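Local structure of 2-Keto-3-deoxy-(6-phospho-)gluconate aldolase (Thermoproteus tenax, 2R91) at residues A[219-233]-A[272-286]. The protein is a TIM-barrel aldolase of the dihydrodipicolinate synthetase family, present as four chains in the assembly. Numbering follows the deposited sequence.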
loop_
_atom_site.group_PDB
_atom_site.type_symbol
_atom_site.label_atom_id
_atom_site.label_comp_id
_atom_site.label_asym_id
_atom_site.label_seq_id
_atom_site.Cartn_x
_atom_site.Cartn_y
_atom_site.Cartn_z
ATOM N N ARG A 219 -25.362 -22.311 -9.141
ATOM C CA ARG A 219 -25.812 -21.409 -10.214
ATOM C C ARG A 219 -25.389 -19.935 -9.933
ATOM O O ARG A 219 -24.926 -19.214 -10.831
ATOM C CB ARG A 219 -27.342 -21.487 -10.405
ATOM C CG ARG A 219 -27.885 -20.388 -11.323
ATOM C CD ARG A 219 -29.338 -20.632 -11.756
ATOM N NE ARG A 219 -29.823 -19.590 -12.668
ATOM C CZ ARG A 219 -29.654 -19.594 -13.990
ATOM N NH1 ARG A 219 -29.005 -20.584 -14.596
ATOM N NH2 ARG A 219 -30.125 -18.588 -14.716
ATOM N N ALA A 220 -25.600 -19.495 -8.704
ATOM C CA ALA A 220 -25.217 -18.125 -8.278
ATOM C C ALA A 220 -23.734 -17.885 -8.521
ATOM O O ALA A 220 -23.331 -16.856 -9.081
ATOM C CB ALA A 220 -25.510 -17.922 -6.797
ATOM N N ARG A 221 -22.908 -18.843 -8.074
ATOM C CA ARG A 221 -21.478 -18.739 -8.270
ATOM C C ARG A 221 -21.090 -18.750 -9.747
ATOM O O ARG A 221 -20.216 -18.009 -10.179
ATOM C CB ARG A 221 -20.754 -19.878 -7.538
ATOM C CG ARG A 221 -19.241 -19.720 -7.528
ATOM C CD ARG A 221 -18.644 -20.649 -6.463
ATOM N NE ARG A 221 -18.853 -22.048 -6.819
ATOM C CZ ARG A 221 -18.977 -23.037 -5.930
ATOM N NH1 ARG A 221 -18.918 -22.798 -4.623
ATOM N NH2 ARG A 221 -19.134 -24.276 -6.353
ATOM N N SER A 222 -21.732 -19.602 -10.532
ATOM C CA SER A 222 -21.473 -19.635 -11.955
ATOM C C SER A 222 -21.819 -18.311 -12.668
ATOM O O SER A 222 -21.061 -17.842 -13.518
ATOM C CB SER A 222 -22.263 -20.763 -12.606
ATOM O OG SER A 222 -22.050 -20.706 -14.011
ATOM N N LEU A 223 -22.981 -17.746 -12.344
ATOM C CA LEU A 223 -23.372 -16.428 -12.867
ATOM C C LEU A 223 -22.348 -15.363 -12.448
ATOM O O LEU A 223 -21.936 -14.556 -13.260
ATOM C CB LEU A 223 -24.771 -16.042 -12.351
ATOM C CG LEU A 223 -25.921 -16.896 -12.914
ATOM C CD1 LEU A 223 -27.224 -16.490 -12.282
ATOM C CD2 LEU A 223 -25.982 -16.772 -14.435
ATOM N N GLN A 224 -21.957 -15.376 -11.179
ATOM C CA GLN A 224 -20.885 -14.488 -10.698
ATOM C C GLN A 224 -19.596 -14.559 -11.516
ATOM O O GLN A 224 -18.974 -13.525 -11.853
ATOM C CB GLN A 224 -20.586 -14.748 -9.226
ATOM C CG GLN A 224 -19.462 -13.823 -8.656
ATOM C CD GLN A 224 -19.919 -12.369 -8.575
ATOM O OE1 GLN A 224 -19.479 -11.504 -9.348
ATOM N NE2 GLN A 224 -20.800 -12.105 -7.658
ATOM N N PHE A 225 -19.166 -15.772 -11.841
ATOM C CA PHE A 225 -17.915 -15.922 -12.565
ATOM C C PHE A 225 -18.054 -15.386 -13.992
ATOM O O PHE A 225 -17.128 -14.787 -14.537
ATOM C CB PHE A 225 -17.476 -17.400 -12.590
ATOM C CG PHE A 225 -16.965 -17.915 -11.261
ATOM C CD1 PHE A 225 -16.475 -17.038 -10.285
ATOM C CD2 PHE A 225 -16.942 -19.301 -11.000
ATOM C CE1 PHE A 225 -15.992 -17.531 -9.036
ATOM C CE2 PHE A 225 -16.466 -19.796 -9.780
ATOM C CZ PHE A 225 -15.982 -18.914 -8.802
ATOM N N LEU A 226 -19.217 -15.599 -14.592
ATOM C CA LEU A 226 -19.496 -15.024 -15.908
ATOM C C LEU A 226 -19.417 -13.490 -15.878
ATOM O O LEU A 226 -18.840 -12.864 -16.763
ATOM C CB LEU A 226 -20.885 -15.450 -16.362
ATOM C CG LEU A 226 -21.107 -15.386 -17.856
ATOM C CD1 LEU A 226 -20.190 -16.482 -18.584
ATOM C CD2 LEU A 226 -22.574 -15.595 -18.156
ATOM N N LEU A 227 -20.020 -12.896 -14.859
ATOM C CA LEU A 227 -19.919 -11.440 -14.637
ATOM C C LEU A 227 -18.469 -10.977 -14.466
ATOM O O LEU A 227 -18.052 -9.972 -15.070
ATOM C CB LEU A 227 -20.729 -11.044 -13.391
ATOM C CG LEU A 227 -20.620 -9.548 -12.974
ATOM C CD1 LEU A 227 -21.027 -8.619 -14.144
ATOM C CD2 LEU A 227 -21.444 -9.254 -11.714
ATOM N N ASP A 228 -17.695 -11.698 -13.643
ATOM C CA ASP A 228 -16.266 -11.382 -13.448
ATOM C C ASP A 228 -15.484 -11.312 -14.770
ATOM O O ASP A 228 -14.659 -10.421 -14.972
ATOM C CB ASP A 228 -15.615 -12.402 -12.491
ATOM C CG ASP A 228 -16.201 -12.341 -11.100
ATOM O OD1 ASP A 228 -16.770 -11.276 -10.740
ATOM O OD2 ASP A 228 -16.067 -13.337 -10.353
ATOM N N GLU A 229 -15.762 -12.242 -15.685
ATOM C CA GLU A 229 -15.071 -12.269 -16.976
ATOM C C GLU A 229 -15.393 -11.021 -17.773
ATOM O O GLU A 229 -14.545 -10.472 -18.460
ATOM C CB GLU A 229 -15.540 -13.457 -17.799
ATOM C CG GLU A 229 -15.137 -14.812 -17.223
ATOM C CD GLU A 229 -15.682 -15.996 -18.054
ATOM O OE1 GLU A 229 -16.089 -15.795 -19.252
ATOM O OE2 GLU A 229 -15.692 -17.122 -17.489
ATOM N N ILE A 230 -16.646 -10.588 -17.685
ATOM C CA ILE A 230 -17.092 -9.387 -18.417
ATOM C C ILE A 230 -16.438 -8.150 -17.818
ATOM O O ILE A 230 -15.872 -7.333 -18.530
ATOM C CB ILE A 230 -18.646 -9.290 -18.404
ATOM C CG1 ILE A 230 -19.255 -10.387 -19.302
ATOM C CG2 ILE A 230 -19.106 -7.881 -18.877
ATOM C CD1 ILE A 230 -20.761 -10.675 -19.032
ATOM N N VAL A 231 -16.507 -8.015 -16.499
ATOM C CA VAL A 231 -15.795 -6.937 -15.795
ATOM C C VAL A 231 -14.279 -6.865 -16.126
ATOM O O VAL A 231 -13.720 -5.776 -16.404
ATOM C CB VAL A 231 -15.993 -7.081 -14.274
ATOM C CG1 VAL A 231 -15.141 -6.075 -13.485
ATOM C CG2 VAL A 231 -17.500 -6.912 -13.932
ATOM N N GLU A 232 -13.632 -8.028 -16.102
ATOM C CA GLU A 232 -12.221 -8.139 -16.438
ATOM C C GLU A 232 -11.908 -7.593 -17.831
ATOM O O GLU A 232 -10.957 -6.842 -17.986
ATOM C CB GLU A 232 -11.756 -9.605 -16.272
ATOM C CG GLU A 232 -11.457 -9.935 -14.821
ATOM C CD GLU A 232 -11.503 -11.429 -14.489
ATOM O OE1 GLU A 232 -11.385 -12.269 -15.408
ATOM O OE2 GLU A 232 -11.671 -11.739 -13.276
ATOM N N SER A 233 -12.698 -7.949 -18.840
ATOM C CA SER A 233 -12.456 -7.403 -20.181
ATOM C C SER A 233 -12.622 -5.872 -20.198
ATOM O O SER A 233 -11.816 -5.160 -20.818
ATOM C CB SER A 233 -13.390 -8.012 -21.227
ATOM O OG SER A 233 -13.161 -9.407 -21.369
ATOM N N TRP A 272 -13.429 -3.731 -29.913
ATOM C CA TRP A 272 -12.676 -4.738 -29.154
ATOM C C TRP A 272 -13.523 -5.273 -27.992
ATOM O O TRP A 272 -13.588 -6.483 -27.721
ATOM C CB TRP A 272 -11.338 -4.164 -28.653
ATOM C CG TRP A 272 -10.553 -5.180 -27.853
ATOM C CD1 TRP A 272 -9.631 -6.076 -28.350
ATOM C CD2 TRP A 272 -10.676 -5.475 -26.443
ATOM N NE1 TRP A 272 -9.156 -6.868 -27.332
ATOM C CE2 TRP A 272 -9.774 -6.539 -26.160
ATOM C CE3 TRP A 272 -11.423 -4.920 -25.388
ATOM C CZ2 TRP A 272 -9.603 -7.062 -24.873
ATOM C CZ3 TRP A 272 -11.282 -5.447 -24.118
ATOM C CH2 TRP A 272 -10.371 -6.514 -23.861
ATOM N N LEU A 273 -14.205 -4.376 -27.282
ATOM C CA LEU A 273 -15.015 -4.830 -26.156
ATOM C C LEU A 273 -16.179 -5.688 -26.584
ATOM O O LEU A 273 -16.491 -6.669 -25.924
ATOM C CB LEU A 273 -15.540 -3.608 -25.350
ATOM C CG LEU A 273 -16.283 -3.907 -24.052
ATOM C CD1 LEU A 273 -15.367 -4.625 -23.040
ATOM C CD2 LEU A 273 -16.882 -2.560 -23.487
ATOM N N ARG A 274 -16.840 -5.322 -27.679
ATOM C CA ARG A 274 -17.983 -6.101 -28.159
ATOM C C ARG A 274 -17.556 -7.547 -28.434
ATOM O O ARG A 274 -18.258 -8.483 -28.068
ATOM C CB ARG A 274 -18.582 -5.512 -29.435
ATOM C CG ARG A 274 -19.257 -4.143 -29.285
ATOM C CD ARG A 274 -19.420 -3.490 -30.687
ATOM N NE ARG A 274 -19.778 -2.072 -30.613
ATOM C CZ ARG A 274 -19.467 -1.163 -31.536
ATOM N NH1 ARG A 274 -18.741 -1.507 -32.609
ATOM N NH2 ARG A 274 -19.873 0.109 -31.372
ATOM N N ALA A 275 -16.388 -7.719 -29.042
ATOM C CA ALA A 275 -15.873 -9.069 -29.334
ATOM C C ALA A 275 -15.427 -9.770 -28.046
ATOM O O ALA A 275 -15.621 -10.983 -27.861
ATOM C CB ALA A 275 -14.703 -8.978 -30.318
ATOM N N ALA A 276 -14.833 -9.001 -27.143
ATOM C CA ALA A 276 -14.354 -9.549 -25.872
ATOM C C ALA A 276 -15.449 -10.177 -25.022
ATOM O O ALA A 276 -15.195 -11.141 -24.295
ATOM C CB ALA A 276 -13.619 -8.498 -25.083
ATOM N N VAL A 277 -16.672 -9.665 -25.106
ATOM C CA VAL A 277 -17.726 -10.191 -24.234
ATOM C C VAL A 277 -18.740 -11.061 -24.999
ATOM O O VAL A 277 -19.719 -11.524 -24.422
ATOM C CB VAL A 277 -18.483 -9.046 -23.474
ATOM C CG1 VAL A 277 -17.497 -8.178 -22.663
ATOM C CG2 VAL A 277 -19.335 -8.186 -24.453
ATOM N N ALA A 278 -18.522 -11.248 -26.299
ATOM C CA ALA A 278 -19.498 -11.951 -27.131
ATOM C C ALA A 278 -19.757 -13.391 -26.647
ATOM O O ALA A 278 -20.893 -13.853 -26.631
ATOM C CB ALA A 278 -19.064 -11.929 -28.592
ATOM N N LYS A 279 -18.705 -14.080 -26.246
ATOM C CA LYS A 279 -18.814 -15.429 -25.724
ATOM C C LYS A 279 -19.624 -15.459 -24.416
ATOM O O LYS A 279 -20.643 -16.166 -24.329
ATOM C CB LYS A 279 -17.417 -16.006 -25.529
ATOM C CG LYS A 279 -17.335 -17.188 -24.593
ATOM C CD LYS A 279 -17.817 -18.455 -25.223
ATOM C CE LYS A 279 -17.178 -19.637 -24.504
ATOM N NZ LYS A 279 -17.843 -20.912 -24.875
ATOM N N ALA A 280 -19.196 -14.680 -23.415
ATOM C CA ALA A 280 -19.937 -14.613 -22.152
ATOM C C ALA A 280 -21.392 -14.269 -22.405
ATOM O O ALA A 280 -22.288 -14.797 -21.754
ATOM C CB ALA A 280 -19.305 -13.604 -21.186
ATOM N N LYS A 281 -21.632 -13.395 -23.370
ATOM C CA LYS A 281 -22.986 -12.996 -23.702
ATOM C C LYS A 281 -23.841 -14.173 -24.171
ATOM O O LYS A 281 -24.998 -14.324 -23.746
ATOM C CB LYS A 281 -22.973 -11.931 -24.787
ATOM C CG LYS A 281 -24.340 -11.441 -25.125
ATOM C CD LYS A 281 -24.290 -10.160 -25.919
ATOM C CE LYS A 281 -25.672 -9.806 -26.442
ATOM N NZ LYS A 281 -25.614 -8.786 -27.548
ATOM N N SER A 282 -23.280 -14.989 -25.068
ATOM C CA SER A 282 -24.003 -16.133 -25.622
ATOM C C SER A 282 -24.344 -17.153 -24.530
ATOM O O SER A 282 -25.387 -17.796 -24.587
ATOM C CB SER A 282 -23.209 -16.783 -26.760
ATOM O OG SER A 282 -22.074 -17.481 -26.271
ATOM N N GLN A 283 -23.477 -17.264 -23.527
ATOM C CA GLN A 283 -23.681 -18.179 -22.399
ATOM C C GLN A 283 -24.799 -17.758 -21.440
ATOM O O GLN A 283 -25.042 -18.444 -20.434
ATOM C CB GLN A 283 -22.386 -18.346 -21.596
ATOM C CG GLN A 283 -21.310 -19.191 -22.258
ATOM C CD GLN A 283 -19.991 -19.159 -21.483
ATOM O OE1 GLN A 283 -19.421 -20.208 -21.152
ATOM N NE2 GLN A 283 -19.501 -17.953 -21.189
ATOM N N LEU A 284 -25.475 -16.649 -21.738
ATOM C CA LEU A 284 -26.430 -16.072 -20.791
ATOM C C LEU A 284 -27.877 -16.507 -21.003
ATOM O O LEU A 284 -28.496 -16.177 -22.023
ATOM C CB LEU A 284 -26.316 -14.543 -20.753
ATOM C CG LEU A 284 -25.210 -14.028 -19.834
ATOM C CD1 LEU A 284 -25.105 -12.522 -19.888
ATOM C CD2 LEU A 284 -25.468 -14.499 -18.416
ATOM N N ARG A 285 -28.393 -17.241 -20.010
ATOM C CA ARG A 285 -29.778 -17.748 -19.970
ATOM C C ARG A 285 -30.658 -16.953 -18.986
ATOM O O ARG A 285 -31.325 -17.538 -18.121
ATOM C CB ARG A 285 -29.793 -19.228 -19.552
ATOM C CG ARG A 285 -29.023 -20.167 -20.465
ATOM C CD ARG A 285 -29.807 -20.505 -21.732
ATOM N NE ARG A 285 -29.067 -21.394 -22.630
ATOM C CZ ARG A 285 -27.765 -21.301 -22.901
ATOM N NH1 ARG A 285 -27.024 -20.333 -22.366
ATOM N NH2 ARG A 285 -27.201 -22.175 -23.725
ATOM N N LEU A 286 -30.657 -15.628 -19.124
ATOM C CA LEU A 286 -31.357 -14.735 -18.192
ATOM C C LEU A 286 -32.399 -13.878 -18.927
ATOM O O LEU A 286 -33.221 -13.195 -18.307
ATOM C CB LEU A 286 -30.357 -13.832 -17.448
ATOM C CG LEU A 286 -29.419 -14.411 -16.381
ATOM C CD1 LEU A 286 -30.159 -14.776 -15.104
ATOM C CD2 LEU A 286 -28.668 -15.607 -16.900
HETATM O O HOH W 1 -15.314 -11.139 -21.361
HETATM O O HOH W 2 -17.017 -17.452 -21.219
#
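No direct hydrogen bond joins Ser-233 to Ala-276; a water spans the gap between two nearly antiparallel helical segments. It donates to the carbonyl oxygens of Glu-229 and Ala-276, 2.9 Å from Ala-276 O, and also bonds Ser-233 OG, tying Ala-276 to the turn from Glu-229 to Ser-233. A second water probably links Glu-229 OE1 to NE2 of the poorly ordered Gln-283, but this bridge is doubtful, because the water lies only 2.5 Å from Gln-283 NE2.

Alongside the waters, the rest of the contact is largely apolar. Ala-280 CB packs against Ile-230, 3.7 Å from CG1, which lies beside the backbone N (chi1 -71°). That rotamer leaves Ile-230 CG2 for Val-277 CG1, the two side chains crossing at about a right angle. Leu-226 reaches Ala-280 CB through CD1, at 4.0 Å. At the chain's C-terminus the poorly ordered Leu-286 meets Leu-223 tip to tip, CD2 to CD2. At the other end the Trp-272 ring turns its edge to Ser-233 O, 3.4 Å from CZ3, with Ala-276 CB above one face, offset toward the rim.

Glu-232 forms a salt bridge with Arg-167 of the second subunit. Helix 239-251 receives Ile-230 and Leu-273, helix 202-213 receives Leu-223, and the C-terminal segment lies along helix 217-237, outside the eight-stranded barrel.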